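Local coordinates for CRISPR-associated protein CasA/Cse1 (Thermus thermophilus, PDB 4AN8) that probably serves CRISPR-based adaptive immunity as the CasA/Cse1 subunit of the Cascade ribonucleoprotein complex, which targets invading nucleic acids, at residues P189-L193 / P280-Q284; P50-A54 / R344-Q348; S308-Q314 / E375-E379; L207-T211 / G240-V244. One frame throughout, in Å; residues are numbered along the deposited sequence.

Contact 1 of 4, residues P189-L193 / P280-Q284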
loop_
_atom_site.group_PDB
_atom_site.type_symbol
_atom_site.label_atom_id
_atom_site.label_comp_id
_atom_site.label_asym_id
_atom_site.label_seq_id
_atom_site.Cartn_x
_atom_site.Cartn_y
_atom_site.Cartn_z
ATOM N N PRO A 189 -2.185 4.800 -5.120
ATOM C CA PRO A 189 -1.825 3.455 -5.555
ATOM C C PRO A 189 -1.734 2.505 -4.399
ATOM O O PRO A 189 -1.531 2.925 -3.256
ATOM C CB PRO A 189 -0.432 3.638 -6.178
ATOM C CG PRO A 189 0.115 4.845 -5.484
ATOM C CD PRO A 189 -1.050 5.734 -5.186
ATOM N N ALA A 190 -1.869 1.230 -4.715
ATOM C CA ALA A 190 -1.645 0.170 -3.757
ATOM C C ALA A 190 -0.141 -0.015 -3.601
ATOM O O ALA A 190 0.576 -0.032 -4.586
ATOM C CB ALA A 190 -2.280 -1.103 -4.275
ATOM N N LEU A 191 0.340 -0.146 -2.374
ATOM C CA LEU A 191 1.782 -0.302 -2.159
ATOM C C LEU A 191 2.182 -1.763 -1.916
ATOM O O LEU A 191 1.591 -2.435 -1.060
ATOM C CB LEU A 191 2.234 0.566 -0.987
ATOM C CG LEU A 191 1.910 2.057 -1.196
ATOM C CD1 LEU A 191 2.410 2.882 0.004
ATOM C CD2 LEU A 191 2.510 2.582 -2.513
ATOM N N PHE A 192 3.175 -2.240 -2.667
ATOM C CA PHE A 192 3.693 -3.596 -2.486
ATOM C C PHE A 192 4.855 -3.630 -1.504
ATOM O O PHE A 192 5.922 -3.035 -1.746
ATOM C CB PHE A 192 4.101 -4.228 -3.816
ATOM C CG PHE A 192 2.943 -4.497 -4.721
ATOM C CD1 PHE A 192 2.302 -3.455 -5.374
ATOM C CD2 PHE A 192 2.473 -5.789 -4.907
ATOM C CE1 PHE A 192 1.230 -3.696 -6.212
ATOM C CE2 PHE A 192 1.381 -6.041 -5.745
ATOM C CZ PHE A 192 0.763 -4.996 -6.400
ATOM N N LEU A 193 4.643 -4.335 -0.400
ATOM C CA LEU A 193 5.666 -4.433 0.632
ATOM C C LEU A 193 5.993 -5.871 0.988
ATOM O O LEU A 193 5.401 -6.437 1.901
ATOM C CB LEU A 193 5.224 -3.677 1.893
ATOM C CG LEU A 193 6.251 -3.711 3.019
ATOM C CD1 LEU A 193 7.201 -2.510 2.895
ATOM C CD2 LEU A 193 5.567 -3.752 4.386
ATOM N N PRO A 280 8.979 2.613 -6.328
ATOM C CA PRO A 280 9.293 1.177 -6.247
ATOM C C PRO A 280 8.132 0.340 -5.700
ATOM O O PRO A 280 8.042 -0.835 -6.025
ATOM C CB PRO A 280 10.451 1.136 -5.245
ATOM C CG PRO A 280 11.131 2.470 -5.412
ATOM C CD PRO A 280 10.013 3.457 -5.703
ATOM N N MET A 281 7.263 0.911 -4.870
ATOM C CA MET A 281 6.207 0.096 -4.279
ATOM C C MET A 281 4.950 0.036 -5.142
ATOM O O MET A 281 3.961 -0.623 -4.790
ATOM C CB MET A 281 5.888 0.576 -2.873
ATOM C CG MET A 281 7.004 0.242 -1.876
ATOM S SD MET A 281 6.711 1.041 -0.278
ATOM C CE MET A 281 8.198 0.544 0.617
ATOM N N VAL A 282 4.996 0.714 -6.287
ATOM C CA VAL A 282 3.806 0.899 -7.087
ATOM C C VAL A 282 3.862 0.055 -8.346
ATOM O O VAL A 282 4.893 -0.004 -9.003
ATOM C CB VAL A 282 3.649 2.390 -7.466
ATOM C CG1 VAL A 282 2.570 2.577 -8.516
ATOM C CG2 VAL A 282 3.389 3.224 -6.215
ATOM N N ALA A 283 2.752 -0.598 -8.681
ATOM C CA ALA A 283 2.634 -1.416 -9.881
ATOM C C ALA A 283 1.688 -0.776 -10.904
ATOM O O ALA A 283 0.888 0.095 -10.576
ATOM C CB ALA A 283 2.150 -2.766 -9.523
ATOM N N GLN A 284 1.773 -1.200 -12.157
ATOM C CA GLN A 284 0.926 -0.603 -13.178
ATOM C C GLN A 284 0.294 -1.660 -14.070
ATOM O O GLN A 284 0.779 -2.802 -14.152
ATOM C CB GLN A 284 1.699 0.429 -14.005
ATOM C CG GLN A 284 1.935 1.755 -13.279
ATOM C CD GLN A 284 2.744 2.747 -14.112
ATOM O OE1 GLN A 284 3.691 2.369 -14.799
ATOM N NE2 GLN A 284 2.354 4.023 -14.066
HETATM O O HOH W 1 0.339 -0.219 -7.187
#

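Contact 2 of 4, residues P50-A54 / R344-Q348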
loop_
_atom_site.group_PDB
_atom_site.type_symbol
_atom_site.label_atom_id
_atom_site.label_comp_id
_atom_site.label_asym_id
_atom_site.label_seq_id
_atom_site.Cartn_x
_atom_site.Cartn_y
_atom_site.Cartn_z
ATOM N N PRO A 50 -2.559 0.597 8.321
ATOM C CA PRO A 50 -1.725 0.210 7.175
ATOM C C PRO A 50 -0.968 1.403 6.552
ATOM O O PRO A 50 0.086 1.194 5.930
ATOM C CB PRO A 50 -2.733 -0.383 6.176
ATOM C CG PRO A 50 -3.990 -0.723 7.031
ATOM C CD PRO A 50 -3.994 0.318 8.117
ATOM N N LEU A 51 -1.493 2.621 6.703
ATOM C CA LEU A 51 -0.803 3.804 6.196
ATOM C C LEU A 51 0.436 4.067 7.053
ATOM O O LEU A 51 1.497 4.375 6.531
ATOM C CB LEU A 51 -1.727 5.032 6.190
ATOM C CG LEU A 51 -3.077 4.871 5.458
ATOM C CD1 LEU A 51 -3.775 6.234 5.331
ATOM C CD2 LEU A 51 -2.936 4.167 4.081
ATOM N N GLU A 52 0.290 3.952 8.366
ATOM C CA GLU A 52 1.418 4.072 9.283
ATOM C C GLU A 52 2.511 3.083 8.940
ATOM O O GLU A 52 3.679 3.441 8.845
ATOM C CB GLU A 52 0.980 3.849 10.734
ATOM C CG GLU A 52 0.719 5.113 11.495
ATOM C CD GLU A 52 0.353 4.881 12.977
ATOM O OE1 GLU A 52 0.580 3.769 13.518
ATOM O OE2 GLU A 52 -0.168 5.818 13.608
ATOM N N GLU A 53 2.131 1.829 8.753
ATOM C CA GLU A 53 3.100 0.804 8.404
ATOM C C GLU A 53 3.838 1.182 7.112
ATOM O O GLU A 53 5.061 1.034 7.024
ATOM C CB GLU A 53 2.400 -0.542 8.241
ATOM C CG GLU A 53 3.313 -1.721 7.924
ATOM C CD GLU A 53 2.526 -3.045 7.877
ATOM O OE1 GLU A 53 1.329 -3.027 8.213
ATOM O OE2 GLU A 53 3.080 -4.099 7.488
ATOM N N ALA A 54 3.091 1.636 6.105
ATOM C CA ALA A 54 3.684 1.938 4.799
ATOM C C ALA A 54 4.745 3.026 4.921
ATOM O O ALA A 54 5.879 2.837 4.483
ATOM C CB ALA A 54 2.627 2.362 3.805
ATOM N N ARG A 344 2.857 -8.029 1.654
ATOM C CA ARG A 344 1.796 -7.173 2.171
ATOM C C ARG A 344 1.402 -6.112 1.153
ATOM O O ARG A 344 2.265 -5.515 0.506
ATOM C CB ARG A 344 2.216 -6.526 3.473
ATOM C CG ARG A 344 2.544 -7.529 4.519
ATOM C CD ARG A 344 2.621 -6.867 5.844
ATOM N NE ARG A 344 2.487 -7.847 6.911
ATOM C CZ ARG A 344 2.028 -7.549 8.118
ATOM N NH1 ARG A 344 1.661 -6.300 8.392
ATOM N NH2 ARG A 344 1.934 -8.496 9.043
ATOM N N VAL A 345 0.108 -5.898 0.981
ATOM C CA VAL A 345 -0.355 -4.784 0.171
ATOM C C VAL A 345 -1.004 -3.765 1.097
ATOM O O VAL A 345 -1.873 -4.111 1.895
ATOM C CB VAL A 345 -1.340 -5.210 -0.917
ATOM C CG1 VAL A 345 -1.752 -3.979 -1.749
ATOM C CG2 VAL A 345 -0.705 -6.293 -1.820
ATOM N N LEU A 346 -0.544 -2.522 1.011
ATOM C CA LEU A 346 -1.022 -1.427 1.858
ATOM C C LEU A 346 -1.483 -0.248 1.005
ATOM O O LEU A 346 -0.840 0.095 0.017
ATOM C CB LEU A 346 0.102 -0.950 2.787
ATOM C CG LEU A 346 0.885 -2.017 3.536
ATOM C CD1 LEU A 346 2.106 -1.414 4.250
ATOM C CD2 LEU A 346 -0.018 -2.776 4.502
ATOM N N GLY A 347 -2.582 0.385 1.388
ATOM C CA GLY A 347 -3.073 1.545 0.660
ATOM C C GLY A 347 -4.477 1.999 1.070
ATOM O O GLY A 347 -5.073 1.438 1.984
ATOM N N GLN A 348 -4.993 3.021 0.386
ATOM C CA GLN A 348 -6.312 3.565 0.672
ATOM C C GLN A 348 -7.226 3.200 -0.463
ATOM O O GLN A 348 -6.790 3.159 -1.604
ATOM C CB GLN A 348 -6.301 5.106 0.703
ATOM C CG GLN A 348 -5.158 5.709 1.347
ATOM C CD GLN A 348 -5.315 7.199 1.547
ATOM O OE1 GLN A 348 -5.635 7.644 2.641
ATOM N NE2 GLN A 348 -5.025 7.981 0.506
#

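Contact 3 of 4, residues S308-Q314 / E375-E379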
loop_
_atom_site.group_PDB
_atom_site.type_symbol
_atom_site.label_atom_id
_atom_site.label_comp_id
_atom_site.label_asym_id
_atom_site.label_seq_id
_atom_site.Cartn_x
_atom_site.Cartn_y
_atom_site.Cartn_z
ATOM N N SER A 308 -2.352 -10.491 -12.683
ATOM C CA SER A 308 -1.808 -10.867 -13.994
ATOM C C SER A 308 -1.673 -9.644 -14.902
ATOM O O SER A 308 -0.779 -9.584 -15.739
ATOM C CB SER A 308 -2.685 -11.923 -14.670
ATOM O OG SER A 308 -3.970 -11.390 -14.941
ATOM N N ALA A 309 -2.546 -8.663 -14.710
ATOM C CA ALA A 309 -2.497 -7.440 -15.486
ATOM C C ALA A 309 -1.285 -6.554 -15.141
ATOM O O ALA A 309 -0.920 -5.688 -15.932
ATOM C CB ALA A 309 -3.793 -6.649 -15.339
ATOM N N MET A 310 -0.661 -6.764 -13.991
ATOM C CA MET A 310 0.514 -5.965 -13.649
ATOM C C MET A 310 1.786 -6.492 -14.355
ATOM O O MET A 310 2.779 -5.777 -14.469
ATOM C CB MET A 310 0.711 -5.915 -12.132
ATOM C CG MET A 310 1.199 -7.211 -11.551
ATOM S SD MET A 310 1.132 -7.237 -9.755
ATOM C CE MET A 310 1.699 -8.893 -9.387
ATOM N N LEU A 311 1.729 -7.745 -14.807
ATOM C CA LEU A 311 2.788 -8.399 -15.593
ATOM C C LEU A 311 3.089 -7.735 -16.945
ATOM O O LEU A 311 2.173 -7.313 -17.673
ATOM C CB LEU A 311 2.395 -9.848 -15.860
ATOM C CG LEU A 311 2.634 -10.904 -14.783
ATOM C CD1 LEU A 311 2.624 -10.323 -13.392
ATOM C CD2 LEU A 311 1.598 -11.997 -14.916
ATOM N N PRO A 312 4.382 -7.627 -17.285
ATOM C CA PRO A 312 4.778 -7.076 -18.596
ATOM C C PRO A 312 4.090 -7.797 -19.767
ATOM O O PRO A 312 3.612 -7.139 -20.695
ATOM C CB PRO A 312 6.298 -7.306 -18.634
ATOM C CG PRO A 312 6.716 -7.317 -17.182
ATOM C CD PRO A 312 5.541 -7.929 -16.421
ATOM N N ARG A 313 4.042 -9.125 -19.720
ATOM C CA ARG A 313 3.389 -9.906 -20.771
ATOM C C ARG A 313 1.959 -9.413 -21.048
ATOM O O ARG A 313 1.392 -9.701 -22.108
ATOM C CB ARG A 313 3.361 -11.393 -20.414
ATOM C CG ARG A 313 2.233 -11.757 -19.460
ATOM C CD ARG A 313 2.300 -13.212 -19.053
ATOM N NE ARG A 313 3.677 -13.621 -18.815
ATOM C CZ ARG A 313 4.311 -14.536 -19.535
ATOM N NH1 ARG A 313 3.679 -15.153 -20.527
ATOM N NH2 ARG A 313 5.572 -14.845 -19.255
ATOM N N GLN A 314 1.372 -8.685 -20.099
ATOM C CA GLN A 314 0.018 -8.167 -20.288
ATOM C C GLN A 314 0.033 -6.669 -20.477
ATOM O O GLN A 314 -1.008 -6.020 -20.462
ATOM C CB GLN A 314 -0.886 -8.548 -19.124
ATOM C CG GLN A 314 -1.215 -10.031 -19.065
ATOM C CD GLN A 314 -2.578 -10.279 -18.438
ATOM O OE1 GLN A 314 -3.204 -9.359 -17.895
ATOM N NE2 GLN A 314 -3.047 -11.522 -18.510
ATOM N N GLU A 375 3.875 -17.317 -14.517
ATOM C CA GLU A 375 3.100 -16.198 -15.051
ATOM C C GLU A 375 1.968 -16.735 -15.918
ATOM O O GLU A 375 0.851 -16.223 -15.889
ATOM C CB GLU A 375 3.980 -15.202 -15.810
ATOM C CG GLU A 375 4.921 -14.429 -14.877
ATOM C CD GLU A 375 5.726 -13.332 -15.559
ATOM O OE1 GLU A 375 5.386 -12.917 -16.688
ATOM O OE2 GLU A 375 6.707 -12.872 -14.949
ATOM N N GLU A 376 2.269 -17.792 -16.669
ATOM C CA GLU A 376 1.298 -18.434 -17.542
ATOM C C GLU A 376 0.163 -19.008 -16.712
ATOM O O GLU A 376 -1.011 -18.788 -17.017
ATOM C CB GLU A 376 1.978 -19.538 -18.358
ATOM C CG GLU A 376 1.053 -20.633 -18.868
ATOM C CD GLU A 376 1.816 -21.828 -19.424
ATOM O OE1 GLU A 376 2.853 -21.624 -20.094
ATOM O OE2 GLU A 376 1.382 -22.976 -19.184
ATOM N N ASN A 377 0.515 -19.734 -15.658
ATOM C CA ASN A 377 -0.490 -20.286 -14.753
ATOM C C ASN A 377 -1.379 -19.210 -14.130
ATOM O O ASN A 377 -2.598 -19.382 -14.031
ATOM C CB ASN A 377 0.155 -21.133 -13.660
ATOM C CG ASN A 377 0.683 -22.433 -14.187
ATOM O OD1 ASN A 377 0.202 -22.935 -15.203
ATOM N ND2 ASN A 377 1.690 -22.988 -13.518
ATOM N N LEU A 378 -0.767 -18.107 -13.714
ATOM C CA LEU A 378 -1.505 -17.022 -13.081
ATOM C C LEU A 378 -2.479 -16.412 -14.081
ATOM O O LEU A 378 -3.634 -16.163 -13.757
ATOM C CB LEU A 378 -0.543 -15.958 -12.544
ATOM C CG LEU A 378 -1.144 -14.809 -11.731
ATOM C CD1 LEU A 378 -1.997 -15.335 -10.556
ATOM C CD2 LEU A 378 -0.029 -13.891 -11.221
ATOM N N GLU A 379 -2.009 -16.195 -15.304
ATOM C CA GLU A 379 -2.852 -15.668 -16.368
ATOM C C GLU A 379 -4.094 -16.557 -16.581
ATOM O O GLU A 379 -5.220 -16.069 -16.631
ATOM C CB GLU A 379 -2.034 -15.550 -17.659
ATOM C CG GLU A 379 -2.617 -14.632 -18.720
ATOM C CD GLU A 379 -1.645 -14.374 -19.877
ATOM O OE1 GLU A 379 -0.455 -14.744 -19.757
ATOM O OE2 GLU A 379 -2.069 -13.802 -20.905
HETATM O O HOH W 2 -5.605 -13.079 -16.748
HETATM O O HOH W 3 5.526 -10.552 -18.115
#

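Contact 4 of 4, residues L207-T211 / G240-V244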
loop_
_atom_site.group_PDB
_atom_site.type_symbol
_atom_site.label_atom_id
_atom_site.label_comp_id
_atom_site.label_asym_id
_atom_site.label_seq_id
_atom_site.Cartn_x
_atom_site.Cartn_y
_atom_site.Cartn_z
ATOM N N LEU A 207 14.759 -3.136 -0.335
ATOM C CA LEU A 207 15.908 -2.306 -0.711
ATOM C C LEU A 207 16.341 -2.539 -2.142
ATOM O O LEU A 207 17.378 -3.144 -2.393
ATOM C CB LEU A 207 17.108 -2.526 0.208
ATOM C CG LEU A 207 17.137 -1.775 1.530
ATOM C CD1 LEU A 207 18.363 -2.215 2.314
ATOM C CD2 LEU A 207 17.172 -0.284 1.290
ATOM N N VAL A 208 15.541 -2.026 -3.070
ATOM C CA VAL A 208 15.788 -2.127 -4.497
ATOM C C VAL A 208 17.078 -1.381 -4.878
ATOM O O VAL A 208 17.350 -0.286 -4.348
ATOM C CB VAL A 208 14.568 -1.558 -5.253
ATOM C CG1 VAL A 208 14.767 -1.607 -6.798
ATOM C CG2 VAL A 208 13.284 -2.310 -4.808
ATOM N N PRO A 209 17.887 -1.982 -5.773
ATOM C CA PRO A 209 19.170 -1.377 -6.166
ATOM C C PRO A 209 18.993 0.083 -6.467
ATOM O O PRO A 209 18.061 0.470 -7.177
ATOM C CB PRO A 209 19.571 -2.165 -7.417
ATOM C CG PRO A 209 19.057 -3.598 -7.067
ATOM C CD PRO A 209 17.754 -3.371 -6.266
ATOM N N TYR A 210 19.879 0.887 -5.893
ATOM C CA TYR A 210 19.724 2.327 -5.896
ATOM C C TYR A 210 21.059 2.991 -6.163
ATOM O O TYR A 210 22.084 2.505 -5.696
ATOM C CB TYR A 210 19.248 2.753 -4.517
ATOM C CG TYR A 210 19.192 4.253 -4.266
ATOM C CD1 TYR A 210 18.155 5.020 -4.775
ATOM C CD2 TYR A 210 20.153 4.884 -3.471
ATOM C CE1 TYR A 210 18.083 6.377 -4.540
ATOM C CE2 TYR A 210 20.090 6.244 -3.218
ATOM C CZ TYR A 210 19.048 6.986 -3.754
ATOM O OH TYR A 210 18.959 8.336 -3.516
ATOM N N THR A 211 21.026 4.081 -6.926
ATOM C CA THR A 211 22.126 5.041 -6.997
ATOM C C THR A 211 21.628 6.425 -6.570
ATOM O O THR A 211 20.524 6.816 -6.929
ATOM C CB THR A 211 22.728 5.123 -8.412
ATOM O OG1 THR A 211 21.669 5.112 -9.375
ATOM C CG2 THR A 211 23.622 3.940 -8.672
ATOM N N GLY A 240 13.012 10.837 -8.224
ATOM C CA GLY A 240 13.983 10.621 -7.166
ATOM C C GLY A 240 13.359 9.786 -6.066
ATOM O O GLY A 240 12.405 10.214 -5.414
ATOM N N ARG A 241 13.893 8.587 -5.856
ATOM C CA ARG A 241 13.278 7.636 -4.941
ATOM C C ARG A 241 13.073 8.204 -3.533
ATOM O O ARG A 241 11.968 8.159 -3.003
ATOM C CB ARG A 241 14.069 6.329 -4.874
ATOM C CG ARG A 241 13.363 5.239 -4.055
ATOM C CD ARG A 241 14.235 4.007 -3.943
ATOM N NE ARG A 241 14.558 3.464 -5.258
ATOM C CZ ARG A 241 15.344 2.420 -5.463
ATOM N NH1 ARG A 241 15.891 1.764 -4.425
ATOM N NH2 ARG A 241 15.567 2.017 -6.704
ATOM N N THR A 242 14.126 8.731 -2.921
ATOM C CA THR A 242 13.995 9.184 -1.547
ATOM C C THR A 242 13.326 10.531 -1.468
ATOM O O THR A 242 12.758 10.879 -0.427
ATOM C CB THR A 242 15.333 9.200 -0.799
ATOM O OG1 THR A 242 16.141 10.279 -1.279
ATOM C CG2 THR A 242 16.052 7.887 -1.027
ATOM N N ARG A 243 13.377 11.296 -2.557
ATOM C CA ARG A 243 12.682 12.589 -2.577
ATOM C C ARG A 243 11.189 12.277 -2.561
ATOM O O ARG A 243 10.418 12.885 -1.854
ATOM C CB ARG A 243 13.062 13.418 -3.825
ATOM C CG ARG A 243 12.212 14.666 -4.023
ATOM C CD ARG A 243 12.613 15.484 -5.291
ATOM N NE ARG A 243 14.016 15.915 -5.256
ATOM C CZ ARG A 243 14.966 15.394 -6.038
ATOM N NH1 ARG A 243 14.685 14.448 -6.938
ATOM N NH2 ARG A 243 16.206 15.831 -5.940
ATOM N N VAL A 244 10.790 11.305 -3.354
ATOM C CA VAL A 244 9.407 10.864 -3.335
ATOM C C VAL A 244 8.978 10.180 -2.020
ATOM O O VAL A 244 7.914 10.469 -1.524
ATOM C CB VAL A 244 9.069 10.054 -4.585
ATOM C CG1 VAL A 244 7.630 9.507 -4.504
ATOM C CG2 VAL A 244 9.218 10.967 -5.801
#

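Contact 1 of 4, residues P189-L193 / P280-Q284
Met-281 gives up more surface than any other residue here, and its side chain explains why. With chi1 at m and both chi2 and chi3 at t, it runs out extended beside strand 191-193, so that Met-281 CB lies 3.9 Å from Leu-191 CD2 and Met-281 CE 3.9 Å from Leu-193 CD1. Leu-191 adopts the common mt rotamer, and its CD2 touches Val-282 CG2 (3.9 Å) as well; the same CG2 meets Pro-189 CG at 3.7 Å. Phe-192, chi1 m, sends its ring to the other side of the strand, where CE1 packs on Ala-283 CB at 3.6 Å.

The loop 280-284 docks against an outermost strand of a three-stranded antiparallel sheet, whose next strand is 342-351. Leu-191 and Leu-193 bond to that neighbour through their backbones, whereas Phe-192 N faces the loop and donates a nearly linear hydrogen bond to Met-281 O (2.8 Å, 168°). Met-281 O also receives a CA-H...O contact from Leu-191 CA at 3.4 Å. Further along, water 1 bridges the backbones, lying 2.6 Å from Ala-190 O and accepting from Ala-283 N (2.9 Å). Helix 50-67 covers Met-281 through Arg-58 and Leu-61.

Contact 2 of 4, residues P50-A54 / R344-Q348
Residues 50-54 form the first turn of helix 50-67, closed by the Ala-54 N to Pro-50 O hydrogen bond of 3.0 Å, and this turn lies across strand 344-348. The two short axes approach to 7.4 Å with 114° between their directions, so the helix crosses the strand steeply. CA atoms come nearest at Pro-50 and Leu-346, 5.6 Å apart.

Leu-346 is the central side chain. It points at the helix and wedges into its first turn: Leu-346 CD2 meets Pro-50 CB at 4.0 Å, and Leu-346 CD1 meets Ala-54 CB at 3.8 Å and Glu-53 CG at 3.9 Å. Leu-51 lies over Gly-347 of the strand, its CD2 4.0 Å from Gly-347 C, and its CD1 approaches Gln-348 OE1 at 3.6 Å. Gln-348 NE2 is itself hydrogen-bonded to the carbonyls of Ala-187 and Phe-167. This is helix-on-sheet packing, against the middle strand of an antiparallel sheet of three.

At the other end, Glu-53 OE2 and Arg-344 NH1 form a salt bridge of 2.8 Å, though its hydrogen bond is weak at 130°. Glu-53 OE1 pairs with Arg-360 of strand 354-364, so the buried carboxylate's charge is balanced by arginines of two adjacent strands beside a largely apolar interface.

Contact 3 of 4, residues S308-Q314 / E375-E379
Glu-375, Arg-313 and Glu-379 bury the most surface where the loop 308-314 meets helix 372-403. Glu-375, near the start of that helix, extends its side chain toward the loop and places OE1 where several groups converge. Arg-313 NE donates to Glu-375 OE1 at 2.8 Å and 161°, and Arg-313 NH2 reaches the same Glu-375 OE1 at 3.2 Å, so the carboxylate meets the edge of the guanidinium in a salt bridge. Water 3 adds a second link, accepting from Arg-313 N (2.6 Å) and donating to Glu-375 OE1 (2.8 Å). The acid thus holds both the backbone and the side chain of Arg-313.

One helical turn on, Glu-379 lies beside the same arginine, with OE1 3.2 Å from Arg-313 CD; its charge is near Arg-313 NH1 but, at 4.2 Å from OE1, beyond salt-bridge distance. Glu-379 OE2 instead receives a weak hydrogen bond from Gln-314 NE2 at 3.4 Å. Water 2 joins Ser-308 OG to Glu-379 O, 3.0 Å from each.

Beneath this polar layer, Leu-311 CD2 and Leu-378 CD2 make a looser contact at 4.5 Å, and Leu-378 continues onto Phe-441 and Phe-445 of helix 429-446. Ser-308 to Leu-311 form a type I beta turn. The whole is a turn-containing loop docked on the N-terminal part of helix 372-403, the first long helix of the C-terminal helical bundle of Cse1, and it ties that bundle to the rest of the chain.

Contact 4 of 4, residues L207-T211 / G240-V244
Arg-241 makes the two strongest polar links, both to backbone carbonyls: Arg-241 NH1 donates to Val-208 O at 2.5 Å and 161°, and Arg-241 NH2 to Pro-209 O at 3.0 Å and 149°. Its guanidinium thereby engages consecutive carbonyls with its edge, in a helix-to-loop contact between the first turn of helix 241-245, for which Gly-240 is the N-cap residue, and the loop that follows helix 199-206.

Around the bonds, the guanidinium is flanked by side chains. Tyr-210 CD1 lies over one of its faces, and Tyr-210 CB comes within 3.5 Å of Arg-241 NH1. The tyrosine hydroxyl is hydrogen-bonded to Asp-215 and Arg-66, and its ring stacks with His-65 of helix 50-67; Asp-215 also takes the backbone N-H groups of Thr-242 and Arg-243, tying the helix start to the same polar group. Val-208, its CB 3.7 Å from Arg-241 NH1, also touches Ala-320, Thr-321 and His-324 of helix 320-333. Pro-209 rests on His-324 too, and on Pro-74 at the start of helix 74-83. Farther along the ring, Tyr-210 OH sits 3.9 Å from Thr-242 CG2.

Contacts 1 and 2 are buried near the centre of the chain and share one antiparallel sheet: strands 191-195 and 342-351 are neighbours in it, and Leu-191 CD1 packs on Ala-54 CB at 3.8 Å. Both are mainly apolar, contact 1 adding backbone bonding and contact 2 an ion pair. Contacts 3 and 4, their centres about 20 and 17 Å from the centre of the chain, are only partly buried and depend more on arginines, which meet a carboxylate in contact 3 but backbone carbonyls in contact 4. Contact 1 touches both: Phe-192 CZ lies 4.1 Å from Met-310 SD, and Pro-280 CG 3.6 Å from Arg-241 NE. Contacts 3 and 4 themselves stay about 14 Å apart at their nearest atoms.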